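ABC transporter periplasmic peptide-binding protein (Pseudoalteromonas, PDB 4QFL) probably captures dipeptides in the periplasm and hands them to an ABC transporter, here holding Ala-Phe in its binding pocket. Local coordinates at residues A[233-238]-A[528-533]; A[211-216]-A[237-242]; A[448-453]-A[461-466]. All blocks are in the same frame, centred on the assembly; numbering follows the deposited sequence.

Interaction 1 of 3, residues A[233-238]-A[528-533]; sequences WKHEVA and SLANAR
His235 presents the CE1 end of its imidazole to the type I beta turn running from Leu529 to Ala532, so that the loop ahead of strand 241-246 meets the C-terminal part of the chain. Ala530 O lies in the ring plane at the edge, 2.9 Å from His235 CE1, a close C-H to oxygen approach; the angle at NE2 is poor for a hydrogen bond to that oxygen. Asn531 OD1 comes over one face instead, 3.3 Å above the His235 ring plane and toward its rim. His235 CG sits between the backbone N and the carbonyl carbon (chi1 59°), which directs the ring at the turn. Ala238 CB touches Arg533 CB at 3.7 Å. The polar link is made by water: water 1 accepts from Ala238 N and donates to Ala530 O, both at 2.8 Å, while water 2 donates to Ala532 O at 2.6 Å.

Farther out, ND1 gives a weak bond to Glu236 O and Tyr232 meets the imidazole edge-to-face, while Lys228 ties down the backbone that follows, at Glu236 and Val237. On the turn side, Ala532 N reaches back to Leu529 O, and an ST turn overlaps its start: Ser528 OG accepts from Ala530 N at 3.1 Å, with an N-H...O angle of 161°.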
ATOM      1  N   TRP A 233      24.770   1.555  -7.784  1.00 22.48           N
ATOM      2  CA  TRP A 233      25.513   0.323  -7.595  1.00 21.62           C
ATOM      3  C   TRP A 233      25.008  -0.815  -8.447  1.00 21.43           C
ATOM      4  O   TRP A 233      25.797  -1.581  -8.985  1.00 23.22           O
ATOM      5  CB  TRP A 233      25.462  -0.105  -6.138  1.00 18.56           C
ATOM      6  CG  TRP A 233      24.069  -0.374  -5.647  1.00 22.48           C
ATOM      7  CD1 TRP A 233      23.182   0.550  -5.170  1.00 20.66           C
ATOM      8  CD2 TRP A 233      23.404  -1.642  -5.568  1.00 20.78           C
ATOM      9  NE1 TRP A 233      22.010  -0.065  -4.804  1.00 22.01           N
ATOM     10  CE2 TRP A 233      22.120  -1.410  -5.033  1.00 20.34           C
ATOM     11  CE3 TRP A 233      23.770  -2.952  -5.890  1.00 23.84           C
ATOM     12  CZ2 TRP A 233      21.202  -2.430  -4.815  1.00 21.51           C
ATOM     13  CZ3 TRP A 233      22.851  -3.968  -5.674  1.00 25.06           C
ATOM     14  CH2 TRP A 233      21.584  -3.699  -5.136  1.00 22.56           C
ATOM     15  N   LYS A 234      23.694  -0.952  -8.546  1.00 23.22           N
ATOM     16  CA  LYS A 234      23.122  -2.171  -9.093  1.00 21.70           C
ATOM     17  C   LYS A 234      23.310  -2.278 -10.599  1.00 25.73           C
ATOM     18  O   LYS A 234      23.723  -3.323 -11.104  1.00 28.09           O
ATOM     19  CB  LYS A 234      21.646  -2.297  -8.733  1.00 22.13           C
ATOM     20  CG  LYS A 234      21.011  -3.544  -9.283  1.00 24.96           C
ATOM     21  CD  LYS A 234      19.512  -3.370  -9.466  1.00 27.06           C
ATOM     22  CE  LYS A 234      18.765  -3.849  -8.258  1.00 25.39           C
ATOM     23  NZ  LYS A 234      19.284  -3.204  -7.021  1.00 32.86           N
ATOM     24  N   HIS A 235      23.001  -1.205 -11.319  1.00 23.97           N
ATOM     25  CA  HIS A 235      23.145  -1.217 -12.769  1.00 25.50           C
ATOM     26  C   HIS A 235      23.349   0.173 -13.339  1.00 24.87           C
ATOM     27  O   HIS A 235      23.206   1.165 -12.641  1.00 25.41           O
ATOM     28  CB  HIS A 235      21.955  -1.921 -13.450  1.00 27.75           C
ATOM     29  CG  HIS A 235      20.617  -1.308 -13.160  1.00 27.09           C
ATOM     30  ND1 HIS A 235      20.115  -0.235 -13.868  1.00 29.37           N
ATOM     31  CD2 HIS A 235      19.658  -1.645 -12.265  1.00 26.44           C
ATOM     32  CE1 HIS A 235      18.917   0.077 -13.406  1.00 24.85           C
ATOM     33  NE2 HIS A 235      18.616  -0.765 -12.435  1.00 25.46           N
ATOM     34  N   GLU A 236      23.710   0.231 -14.614  1.00 26.21           N
ATOM     35  CA  GLU A 236      23.829   1.497 -15.308  1.00 24.35           C
ATOM     36  C   GLU A 236      22.423   1.972 -15.631  1.00 23.42           C
ATOM     37  O   GLU A 236      21.721   1.347 -16.409  1.00 26.06           O
ATOM     38  CB  GLU A 236      24.638   1.322 -16.593  1.00 26.30           C
ATOM     39  CG  GLU A 236      24.914   2.622 -17.313  1.00 25.97           C
ATOM     40  CD  GLU A 236      25.806   3.550 -16.508  1.00 33.08           C
ATOM     41  OE1 GLU A 236      26.746   3.053 -15.846  1.00 36.49           O
ATOM     42  OE2 GLU A 236      25.565   4.776 -16.528  1.00 35.05           O
ATOM     43  N   VAL A 237      22.007   3.070 -15.017  1.00 26.90           N
ATOM     44  CA  VAL A 237      20.670   3.616 -15.236  1.00 25.05           C
ATOM     45  C   VAL A 237      20.496   4.186 -16.645  1.00 26.17           C
ATOM     46  O   VAL A 237      21.321   4.958 -17.122  1.00 25.50           O
ATOM     47  CB  VAL A 237      20.344   4.693 -14.189  1.00 23.38           C
ATOM     48  CG1 VAL A 237      18.962   5.279 -14.431  1.00 25.59           C
ATOM     49  CG2 VAL A 237      20.446   4.101 -12.795  1.00 22.78           C
ATOM     50  N   ALA A 238      19.414   3.804 -17.308  1.00 26.30           N
ATOM     51  CA  ALA A 238      19.197   4.183 -18.701  1.00 25.85           C
ATOM     52  C   ALA A 238      18.651   5.606 -18.879  1.00 27.22           C
ATOM     53  O   ALA A 238      19.225   6.403 -19.613  1.00 32.33           O
ATOM     54  CB  ALA A 238      18.301   3.168 -19.387  1.00 25.65           C
ATOM     55  N   SER A 528       7.968   0.212 -10.298  1.00 21.22           N
ATOM     56  CA  SER A 528       9.383   0.587 -10.380  1.00 19.17           C
ATOM     57  C   SER A 528       9.775   1.018 -11.776  1.00 20.33           C
ATOM     58  O   SER A 528       9.443   0.351 -12.755  1.00 20.19           O
ATOM     59  CB  SER A 528      10.295  -0.550  -9.920  1.00 20.41           C
ATOM     60  OG  SER A 528      11.658  -0.233 -10.156  1.00 19.78           O
ATOM     61  N   LEU A 529      10.476   2.147 -11.853  1.00 19.56           N
ATOM     62  CA  LEU A 529      11.026   2.644 -13.111  1.00 20.01           C
ATOM     63  C   LEU A 529      12.540   2.501 -13.122  1.00 17.12           C
ATOM     64  O   LEU A 529      13.220   3.108 -13.939  1.00 19.33           O
ATOM     65  CB  LEU A 529      10.648   4.108 -13.332  1.00 20.36           C
ATOM     66  CG  LEU A 529       9.163   4.486 -13.337  1.00 19.46           C
ATOM     67  CD1 LEU A 529       9.001   5.976 -13.605  1.00 21.64           C
ATOM     68  CD2 LEU A 529       8.365   3.675 -14.345  1.00 21.95           C
ATOM     69  N   ALA A 530      13.057   1.694 -12.204  1.00 20.11           N
ATOM     70  CA  ALA A 530      14.491   1.460 -12.079  1.00 20.48           C
ATOM     71  C   ALA A 530      15.141   0.987 -13.379  1.00 22.75           C
ATOM     72  O   ALA A 530      16.284   1.342 -13.668  1.00 24.66           O
ATOM     73  CB  ALA A 530      14.770   0.459 -10.961  1.00 19.15           C
ATOM     74  N   ASN A 531      14.420   0.178 -14.151  1.00 22.85           N
ATOM     75  CA  ASN A 531      14.959  -0.362 -15.402  1.00 24.74           C
ATOM     76  C   ASN A 531      14.310   0.210 -16.652  1.00 21.29           C
ATOM     77  O   ASN A 531      14.528  -0.281 -17.760  1.00 21.37           O
ATOM     78  CB  ASN A 531      14.849  -1.884 -15.428  1.00 25.17           C
ATOM     79  CG  ASN A 531      15.785  -2.546 -14.454  1.00 29.02           C
ATOM     80  OD1 ASN A 531      16.995  -2.642 -14.696  1.00 33.51           O
ATOM     81  ND2 ASN A 531      15.237  -3.009 -13.338  1.00 29.43           N
ATOM     82  N   ALA A 532      13.514   1.252 -16.472  1.00 23.78           N
ATOM     83  CA  ALA A 532      12.837   1.892 -17.595  1.00 24.53           C
ATOM     84  C   ALA A 532      13.825   2.505 -18.584  1.00 24.89           C
ATOM     85  O   ALA A 532      14.908   2.954 -18.205  1.00 23.03           O
ATOM     86  CB  ALA A 532      11.878   2.955 -17.092  1.00 21.40           C
ATOM     87  N   ARG A 533      13.430   2.523 -19.855  1.00 26.79           N
ATOM     88  CA  ARG A 533      14.183   3.193 -20.914  1.00 25.99           C
ATOM     89  C   ARG A 533      13.259   3.517 -22.083  1.00 26.12           C
ATOM     90  O   ARG A 533      12.169   2.961 -22.186  1.00 24.41           O
ATOM     91  CB  ARG A 533      15.339   2.318 -21.401  1.00 26.95           C
ATOM     92  CG  ARG A 533      14.978   0.853 -21.595  1.00 28.72           C
ATOM     93  CD  ARG A 533      16.094   0.115 -22.296  1.00 32.51           C
ATOM     94  NE  ARG A 533      16.174   0.486 -23.704  1.00 38.52           N
ATOM     95  CZ  ARG A 533      17.271   0.931 -24.307  1.00 37.46           C
ATOM     96  NH1 ARG A 533      18.405   1.070 -23.624  1.00 39.39           N
ATOM     97  NH2 ARG A 533      17.229   1.235 -25.601  1.00 36.67           N
TER
HETATM   98  O   HOH W   1      18.032   1.908 -15.809  1.00 25.65           O
HETATM   99  O   HOH W   2      16.378   3.692 -16.241  1.00 28.19           O

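Interaction 2 of 3, residues A[211-216]-A[237-242]; sequences GPYIYK and VALEQL
Pro212 and Val237 are where the two backbones come nearest, their CA atoms 6.2 Å apart. From there the chain of 211-216 enters strand 213-219, while 237-242 runs as a loop into strand 241-246; strand 223-228 pairs with both, and mostly side chains and a water join the two segments.

In Val237, CG1 is anti to the backbone N (chi1 179°) and CG2 anti to the carbonyl carbon, and the two methyls meet different partners. CG2 rests on Pro212 CB at 3.7 Å, and CG1 approaches Tyr213 CE1 obliquely at 3.5 Å. Leu242 CD1 lies over one face of the Tyr213 ring in a CH-pi contact, 3.8 Å from the centroid and 8° off the ring normal, thus almost exactly over the centre. At the phenol end, Leu239 CD1 lies 3.9 Å from Tyr213 OH. The hydroxyl itself is doubly held, by Leu529 O and by water 2, which donates to it and accepts from Leu239 N at 3.2 Å. Leu239 O, near the plane of the Tyr213 ring at its edge, is buried without a polar partner.

This apolar cluster is hemmed in on several fronts: Gln59 of helix 50-60 touches Tyr213 and Leu242, Leu31 of strand 30-35 touches Leu239 and Leu242, and Phe226 of strand 223-228 packs on Tyr213.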
ATOM      1  N   GLY A 211      19.316   4.959  -4.457  1.00 18.52           N
ATOM      2  CA  GLY A 211      18.555   4.451  -5.583  1.00 17.63           C
ATOM      3  C   GLY A 211      19.000   4.973  -6.928  1.00 16.51           C
ATOM      4  O   GLY A 211      19.876   5.838  -7.006  1.00 19.52           O
ATOM      5  N   PRO A 212      18.385   4.456  -8.002  1.00 19.31           N
ATOM      6  CA  PRO A 212      18.748   4.749  -9.402  1.00 16.98           C
ATOM      7  C   PRO A 212      18.533   6.198  -9.843  1.00 18.54           C
ATOM      8  O   PRO A 212      19.124   6.604 -10.837  1.00 19.29           O
ATOM      9  CB  PRO A 212      17.835   3.815 -10.207  1.00 19.33           C
ATOM     10  CG  PRO A 212      16.695   3.519  -9.307  1.00 17.85           C
ATOM     11  CD  PRO A 212      17.284   3.485  -7.915  1.00 17.80           C
ATOM     12  N   TYR A 213      17.695   6.950  -9.134  1.00 20.32           N
ATOM     13  CA  TYR A 213      17.461   8.349  -9.476  1.00 18.89           C
ATOM     14  C   TYR A 213      17.619   9.235  -8.261  1.00 18.89           C
ATOM     15  O   TYR A 213      17.491   8.784  -7.129  1.00 19.16           O
ATOM     16  CB  TYR A 213      16.081   8.536 -10.099  1.00 17.46           C
ATOM     17  CG  TYR A 213      15.833   7.600 -11.254  1.00 19.80           C
ATOM     18  CD1 TYR A 213      16.242   7.930 -12.548  1.00 22.21           C
ATOM     19  CD2 TYR A 213      15.201   6.379 -11.053  1.00 18.59           C
ATOM     20  CE1 TYR A 213      16.018   7.069 -13.618  1.00 22.08           C
ATOM     21  CE2 TYR A 213      14.976   5.509 -12.115  1.00 22.19           C
ATOM     22  CZ  TYR A 213      15.390   5.862 -13.396  1.00 20.54           C
ATOM     23  OH  TYR A 213      15.163   5.002 -14.451  1.00 25.70           O
ATOM     24  N   ILE A 214      17.897  10.509  -8.509  1.00 20.89           N
ATOM     25  CA  ILE A 214      18.208  11.464  -7.462  1.00 17.42           C
ATOM     26  C   ILE A 214      17.191  12.576  -7.497  1.00 19.49           C
ATOM     27  O   ILE A 214      16.703  12.942  -8.563  1.00 21.98           O
ATOM     28  CB  ILE A 214      19.605  12.076  -7.676  1.00 20.86           C
ATOM     29  CG1 ILE A 214      20.642  10.966  -7.819  1.00 20.87           C
ATOM     30  CG2 ILE A 214      19.965  13.023  -6.545  1.00 22.19           C
ATOM     31  CD1 ILE A 214      22.040  11.477  -8.050  1.00 21.35           C
ATOM     32  N   TYR A 215      16.868  13.116  -6.333  1.00 20.44           N
ATOM     33  CA  TYR A 215      15.928  14.231  -6.238  1.00 21.95           C
ATOM     34  C   TYR A 215      16.482  15.510  -6.873  1.00 23.20           C
ATOM     35  O   TYR A 215      17.610  15.926  -6.579  1.00 22.67           O
ATOM     36  CB  TYR A 215      15.571  14.484  -4.774  1.00 18.39           C
ATOM     37  CG  TYR A 215      14.708  15.697  -4.535  1.00 19.34           C
ATOM     38  CD1 TYR A 215      15.271  16.967  -4.461  1.00 21.44           C
ATOM     39  CD2 TYR A 215      13.336  15.574  -4.359  1.00 19.31           C
ATOM     40  CE1 TYR A 215      14.491  18.080  -4.229  1.00 22.74           C
ATOM     41  CE2 TYR A 215      12.544  16.684  -4.126  1.00 21.65           C
ATOM     42  CZ  TYR A 215      13.133  17.934  -4.060  1.00 21.72           C
ATOM     43  OH  TYR A 215      12.361  19.043  -3.829  1.00 24.85           O
ATOM     44  N   LYS A 216      15.683  16.127  -7.742  1.00 23.18           N
ATOM     45  CA  LYS A 216      16.029  17.419  -8.339  1.00 22.69           C
ATOM     46  C   LYS A 216      15.054  18.529  -7.921  1.00 23.19           C
ATOM     47  O   LYS A 216      15.467  19.562  -7.395  1.00 24.97           O
ATOM     48  CB  LYS A 216      16.092  17.303  -9.865  1.00 23.22           C
ATOM     49  CG  LYS A 216      16.446  18.586 -10.584  1.00 29.32           C
ATOM     50  CD  LYS A 216      17.860  19.036 -10.264  1.00 27.51           C
ATOM     51  CE  LYS A 216      18.144  20.441 -10.813  1.00 34.11           C
ATOM     52  NZ  LYS A 216      18.057  20.511 -12.303  1.00 34.51           N
ATOM     53  N   VAL A 237      22.007   3.070 -15.017  1.00 26.90           N
ATOM     54  CA  VAL A 237      20.670   3.616 -15.236  1.00 25.05           C
ATOM     55  C   VAL A 237      20.496   4.186 -16.645  1.00 26.17           C
ATOM     56  O   VAL A 237      21.321   4.958 -17.122  1.00 25.50           O
ATOM     57  CB  VAL A 237      20.344   4.693 -14.189  1.00 23.38           C
ATOM     58  CG1 VAL A 237      18.962   5.279 -14.431  1.00 25.59           C
ATOM     59  CG2 VAL A 237      20.446   4.101 -12.795  1.00 22.78           C
ATOM     60  N   ALA A 238      19.414   3.804 -17.308  1.00 26.30           N
ATOM     61  CA  ALA A 238      19.197   4.183 -18.701  1.00 25.85           C
ATOM     62  C   ALA A 238      18.651   5.606 -18.879  1.00 27.22           C
ATOM     63  O   ALA A 238      19.225   6.403 -19.613  1.00 32.33           O
ATOM     64  CB  ALA A 238      18.301   3.168 -19.387  1.00 25.65           C
ATOM     65  N   LEU A 239      17.549   5.927 -18.214  1.00 29.01           N
ATOM     66  CA  LEU A 239      16.927   7.246 -18.360  1.00 29.21           C
ATOM     67  C   LEU A 239      17.776   8.385 -17.786  1.00 26.23           C
ATOM     68  O   LEU A 239      18.380   8.238 -16.732  1.00 28.09           O
ATOM     69  CB  LEU A 239      15.544   7.250 -17.700  1.00 25.62           C
ATOM     70  CG  LEU A 239      14.404   6.604 -18.475  1.00 25.80           C
ATOM     71  CD1 LEU A 239      13.228   6.337 -17.558  1.00 24.97           C
ATOM     72  CD2 LEU A 239      14.005   7.508 -19.626  1.00 29.26           C
ATOM     73  N   GLU A 240      17.810   9.518 -18.482  1.00 25.58           N
ATOM     74  CA  GLU A 240      18.519  10.702 -17.995  1.00 30.31           C
ATOM     75  C   GLU A 240      17.644  11.499 -17.031  1.00 27.00           C
ATOM     76  O   GLU A 240      18.108  12.020 -16.007  1.00 23.26           O
ATOM     77  CB  GLU A 240      18.912  11.608 -19.166  1.00 31.19           C
ATOM     78  CG  GLU A 240      19.966  11.029 -20.090  1.00 32.28           C
ATOM     79  CD  GLU A 240      21.334  10.981 -19.449  1.00 37.72           C
ATOM     80  OE1 GLU A 240      21.635  11.866 -18.612  1.00 36.21           O
ATOM     81  OE2 GLU A 240      22.107  10.052 -19.782  1.00 42.05           O
ATOM     82  N   GLN A 241      16.374  11.599 -17.397  1.00 28.29           N
ATOM     83  CA  GLN A 241      15.423  12.401 -16.663  1.00 25.99           C
ATOM     84  C   GLN A 241      14.121  11.645 -16.479  1.00 23.94           C
ATOM     85  O   GLN A 241      13.682  10.914 -17.363  1.00 24.86           O
ATOM     86  CB  GLN A 241      15.131  13.696 -17.407  1.00 29.87           C
ATOM     87  CG  GLN A 241      16.144  14.788 -17.201  1.00 34.74           C
ATOM     88  CD  GLN A 241      15.607  16.133 -17.669  1.00 42.22           C
ATOM     89  OE1 GLN A 241      14.448  16.236 -18.089  1.00 39.40           O
ATOM     90  NE2 GLN A 241      16.443  17.171 -17.601  1.00 43.19           N
ATOM     91  N   LEU A 242      13.518  11.839 -15.316  1.00 20.37           N
ATOM     92  CA  LEU A 242      12.226  11.275 -14.986  1.00 22.35           C
ATOM     93  C   LEU A 242      11.399  12.386 -14.373  1.00 23.75           C
ATOM     94  O   LEU A 242      11.762  12.921 -13.322  1.00 22.01           O
ATOM     95  CB  LEU A 242      12.390  10.179 -13.941  1.00 24.63           C
ATOM     96  CG  LEU A 242      11.963   8.759 -14.287  1.00 27.99           C
ATOM     97  CD1 LEU A 242      12.084   7.900 -13.027  1.00 25.04           C
ATOM     98  CD2 LEU A 242      10.541   8.752 -14.835  1.00 24.18           C
TER
HETATM   99  O   HOH W   2      16.378   3.692 -16.241  1.00 28.19           O

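Interaction 3 of 3, residues A[448-453]-A[461-466]; sequences LSCTAT and NWCNPE
Cys450 and Cys463 are covalently joined, SG to SG at 2.0 Å, with a chi3 of 96° that turns the two CB-SG bonds nearly perpendicular about the S-S bond, as in a relaxed disulfide. The bond draws the CA atoms of Cys450 and Cys463 to 4.6 Å. The sulfurs are brought together from different side-chain settings: SG of Cys463 is anti to its backbone N (chi1 179°), whereas SG of Cys450 is anti to the carbonyl carbon.

Hydrogen bonds organise the helix starts on both sides. Ser449 is the N-cap of helix 450-454, its OG accepting from Ala452 N and also bonded to Ser445 O. Asn464 caps helix 465-475 in the same way, through OD1 to Phe467 N. Asp468 of helix 465-475 accepts from Cys450 N, a further tie between the two helix starts. Ser449 O is gripped twice by Thr453, from N and from OG1, each at 3.0 Å and from opposite faces of the carbonyl plane. Thr453 OG1 is bonded to Asn458 ND2 as well and comes within 3.2 Å of Trp462 O. An alanine in place of Thr453 would probably deprive Ser449 O of one of its two donors, cost Asn458 its hydroxyl partner and open a gap beside Trp462 O.

Water contributes a bridge: water 3 accepts from Asn464 N at 2.8 Å and lies 2.7 Å from Leu448 O.

Apolar contact is made where Leu448 CD2 meets Trp462 CE3 at 4.1 Å. Asn464 CB sits over one face of the same indole, toward its rim, and Phe467 also meets this ring.

The whole is a disulfide-closed loop that staples the N-terminal ends of two capped helices.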
ATOM      1  N   LEU A 448      -6.687  -4.753   9.707  1.00 18.54           N
ATOM      2  CA  LEU A 448      -7.740  -5.045  10.683  1.00 17.60           C
ATOM      3  C   LEU A 448      -7.301  -5.266  12.142  1.00 18.34           C
ATOM      4  O   LEU A 448      -8.142  -5.472  13.015  1.00 19.68           O
ATOM      5  CB  LEU A 448      -8.557  -6.251  10.208  1.00 18.56           C
ATOM      6  CG  LEU A 448      -9.484  -5.990   9.023  1.00 18.75           C
ATOM      7  CD1 LEU A 448     -10.158  -7.271   8.580  1.00 21.71           C
ATOM      8  CD2 LEU A 448     -10.519  -4.942   9.369  1.00 19.55           C
ATOM      9  N   SER A 449      -6.005  -5.203  12.420  1.00 16.99           N
ATOM     10  CA  SER A 449      -5.517  -5.440  13.777  1.00 17.33           C
ATOM     11  C   SER A 449      -5.799  -4.272  14.712  1.00 17.01           C
ATOM     12  O   SER A 449      -6.162  -3.190  14.272  1.00 18.29           O
ATOM     13  CB  SER A 449      -4.018  -5.735  13.769  1.00 18.94           C
ATOM     14  OG  SER A 449      -3.308  -4.620  13.258  1.00 18.16           O
ATOM     15  N   CYS A 450      -5.638  -4.498  16.008  1.00 17.82           N
ATOM     16  CA  CYS A 450      -5.776  -3.410  16.973  1.00 19.24           C
ATOM     17  C   CYS A 450      -4.711  -2.340  16.775  1.00 16.74           C
ATOM     18  O   CYS A 450      -5.020  -1.155  16.784  1.00 17.40           O
ATOM     19  CB  CYS A 450      -5.776  -3.936  18.403  1.00 21.94           C
ATOM     20  SG  CYS A 450      -7.346  -4.760  18.845  1.00 21.56           S
ATOM     21  N   THR A 451      -3.468  -2.756  16.571  1.00 18.67           N
ATOM     22  CA  THR A 451      -2.402  -1.807  16.274  1.00 18.08           C
ATOM     23  C   THR A 451      -2.692  -1.016  14.993  1.00 18.57           C
ATOM     24  O   THR A 451      -2.384   0.178  14.916  1.00 19.84           O
ATOM     25  CB  THR A 451      -1.028  -2.479  16.197  1.00 16.65           C
ATOM     26  OG1 THR A 451      -1.079  -3.575  15.285  1.00 19.28           O
ATOM     27  CG2 THR A 451      -0.634  -3.013  17.542  1.00 19.88           C
ATOM     28  N   ALA A 452      -3.294  -1.669  14.000  1.00 17.93           N
ATOM     29  CA  ALA A 452      -3.695  -0.979  12.776  1.00 18.58           C
ATOM     30  C   ALA A 452      -4.721   0.101  13.102  1.00 18.12           C
ATOM     31  O   ALA A 452      -4.639   1.223  12.602  1.00 16.24           O
ATOM     32  CB  ALA A 452      -4.257  -1.969  11.747  1.00 17.18           C
ATOM     33  N   THR A 453      -5.677  -0.244  13.962  1.00 18.96           N
ATOM     34  CA  THR A 453      -6.719   0.682  14.373  1.00 18.48           C
ATOM     35  C   THR A 453      -6.132   1.861  15.132  1.00 18.95           C
ATOM     36  O   THR A 453      -6.531   3.008  14.911  1.00 18.60           O
ATOM     37  CB  THR A 453      -7.762  -0.005  15.265  1.00 19.17           C
ATOM     38  OG1 THR A 453      -8.308  -1.137  14.581  1.00 20.74           O
ATOM     39  CG2 THR A 453      -8.890   0.960  15.600  1.00 21.37           C
ATOM     40  N   ASN A 461     -12.494   0.691  11.789  1.00 17.59           N
ATOM     41  CA  ASN A 461     -12.429   1.178  13.154  1.00 19.50           C
ATOM     42  C   ASN A 461     -12.768   0.036  14.095  1.00 18.25           C
ATOM     43  O   ASN A 461     -13.607   0.171  14.980  1.00 19.52           O
ATOM     44  CB  ASN A 461     -13.429   2.315  13.327  1.00 19.43           C
ATOM     45  CG  ASN A 461     -13.134   3.183  14.536  1.00 20.05           C
ATOM     46  OD1 ASN A 461     -12.055   3.100  15.142  1.00 18.57           O
ATOM     47  ND2 ASN A 461     -14.092   4.038  14.886  1.00 20.22           N
ATOM     48  N   TRP A 462     -12.109  -1.094  13.885  1.00 17.95           N
ATOM     49  CA  TRP A 462     -12.493  -2.365  14.501  1.00 18.62           C
ATOM     50  C   TRP A 462     -11.332  -2.984  15.268  1.00 21.11           C
ATOM     51  O   TRP A 462     -10.391  -3.530  14.676  1.00 20.13           O
ATOM     52  CB  TRP A 462     -12.953  -3.312  13.394  1.00 19.32           C
ATOM     53  CG  TRP A 462     -13.599  -4.610  13.778  1.00 17.76           C
ATOM     54  CD1 TRP A 462     -14.838  -4.786  14.337  1.00 17.90           C
ATOM     55  CD2 TRP A 462     -13.077  -5.933  13.537  1.00 20.32           C
ATOM     56  NE1 TRP A 462     -15.101  -6.129  14.486  1.00 20.04           N
ATOM     57  CE2 TRP A 462     -14.043  -6.851  14.002  1.00 18.61           C
ATOM     58  CE3 TRP A 462     -11.884  -6.422  12.983  1.00 18.18           C
ATOM     59  CZ2 TRP A 462     -13.850  -8.236  13.924  1.00 17.71           C
ATOM     60  CZ3 TRP A 462     -11.695  -7.804  12.911  1.00 17.40           C
ATOM     61  CH2 TRP A 462     -12.675  -8.689  13.379  1.00 18.10           C
ATOM     62  N   CYS A 463     -11.385  -2.885  16.588  1.00 21.94           N
ATOM     63  CA  CYS A 463     -10.391  -3.549  17.409  1.00 19.48           C
ATOM     64  C   CYS A 463     -11.011  -4.790  18.030  1.00 21.88           C
ATOM     65  O   CYS A 463     -11.867  -4.694  18.901  1.00 21.47           O
ATOM     66  CB  CYS A 463      -9.858  -2.609  18.482  1.00 22.46           C
ATOM     67  SG  CYS A 463      -8.628  -3.366  19.563  1.00 25.70           S
ATOM     68  N   ASN A 464     -10.581  -5.955  17.552  1.00 19.92           N
ATOM     69  CA  ASN A 464     -11.076  -7.239  18.042  1.00 20.88           C
ATOM     70  C   ASN A 464      -9.886  -8.089  18.479  1.00 21.78           C
ATOM     71  O   ASN A 464      -9.213  -8.721  17.658  1.00 20.16           O
ATOM     72  CB  ASN A 464     -11.894  -7.935  16.946  1.00 21.34           C
ATOM     73  CG  ASN A 464     -12.573  -9.206  17.429  1.00 20.67           C
ATOM     74  OD1 ASN A 464     -12.006  -9.967  18.200  1.00 24.03           O
ATOM     75  ND2 ASN A 464     -13.796  -9.434  16.970  1.00 23.69           N
ATOM     76  N   PRO A 465      -9.588  -8.075  19.784  1.00 20.50           N
ATOM     77  CA  PRO A 465      -8.402  -8.798  20.263  1.00 21.54           C
ATOM     78  C   PRO A 465      -8.447 -10.300  19.940  1.00 20.51           C
ATOM     79  O   PRO A 465      -7.417 -10.938  19.771  1.00 18.90           O
ATOM     80  CB  PRO A 465      -8.430  -8.540  21.776  1.00 25.55           C
ATOM     81  CG  PRO A 465      -9.155  -7.205  21.914  1.00 21.24           C
ATOM     82  CD  PRO A 465     -10.213  -7.251  20.839  1.00 22.71           C
ATOM     83  N   GLU A 466      -9.650 -10.845  19.853  1.00 19.72           N
ATOM     84  CA  GLU A 466      -9.857 -12.234  19.495  1.00 20.10           C
ATOM     85  C   GLU A 466      -9.322 -12.516  18.089  1.00 19.91           C
ATOM     86  O   GLU A 466      -8.624 -13.501  17.865  1.00 20.16           O
ATOM     87  CB  GLU A 466     -11.343 -12.555  19.600  1.00 20.79           C
ATOM     88  CG  GLU A 466     -11.850 -12.642  21.055  1.00 26.36           C
ATOM     89  CD  GLU A 466     -11.872 -11.305  21.833  1.00 29.12           C
ATOM     90  OE1 GLU A 466     -11.545 -11.338  23.045  1.00 30.33           O
ATOM     91  OE2 GLU A 466     -12.242 -10.241  21.264  1.00 28.20           O
TER
HETATM   92  O   HOH W   3      -8.745  -6.339  15.533  1.00 19.49           O

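Interactions 1 and 2 form one continuous region, their centres 8 Å apart, sharing Val237, Ala238 and water 2. Besides the bond between Tyr213 and Leu529, they meet through packing. Leu529 CD1 lies 3.4 Å from Leu242 CD2, and Ala532 CB is 3.7 Å from Leu239 CD1. Interaction 3 stands apart on the other side of the chain's centre, its centre about 40 Å from each of theirs; its nearest atoms are about 25 Å from interaction 1 and 29 Å from interaction 2. It does not touch the ligand: the Leu448 side chain is about 10 Å from the bound phenylalanine and about 13 Å from the alanine.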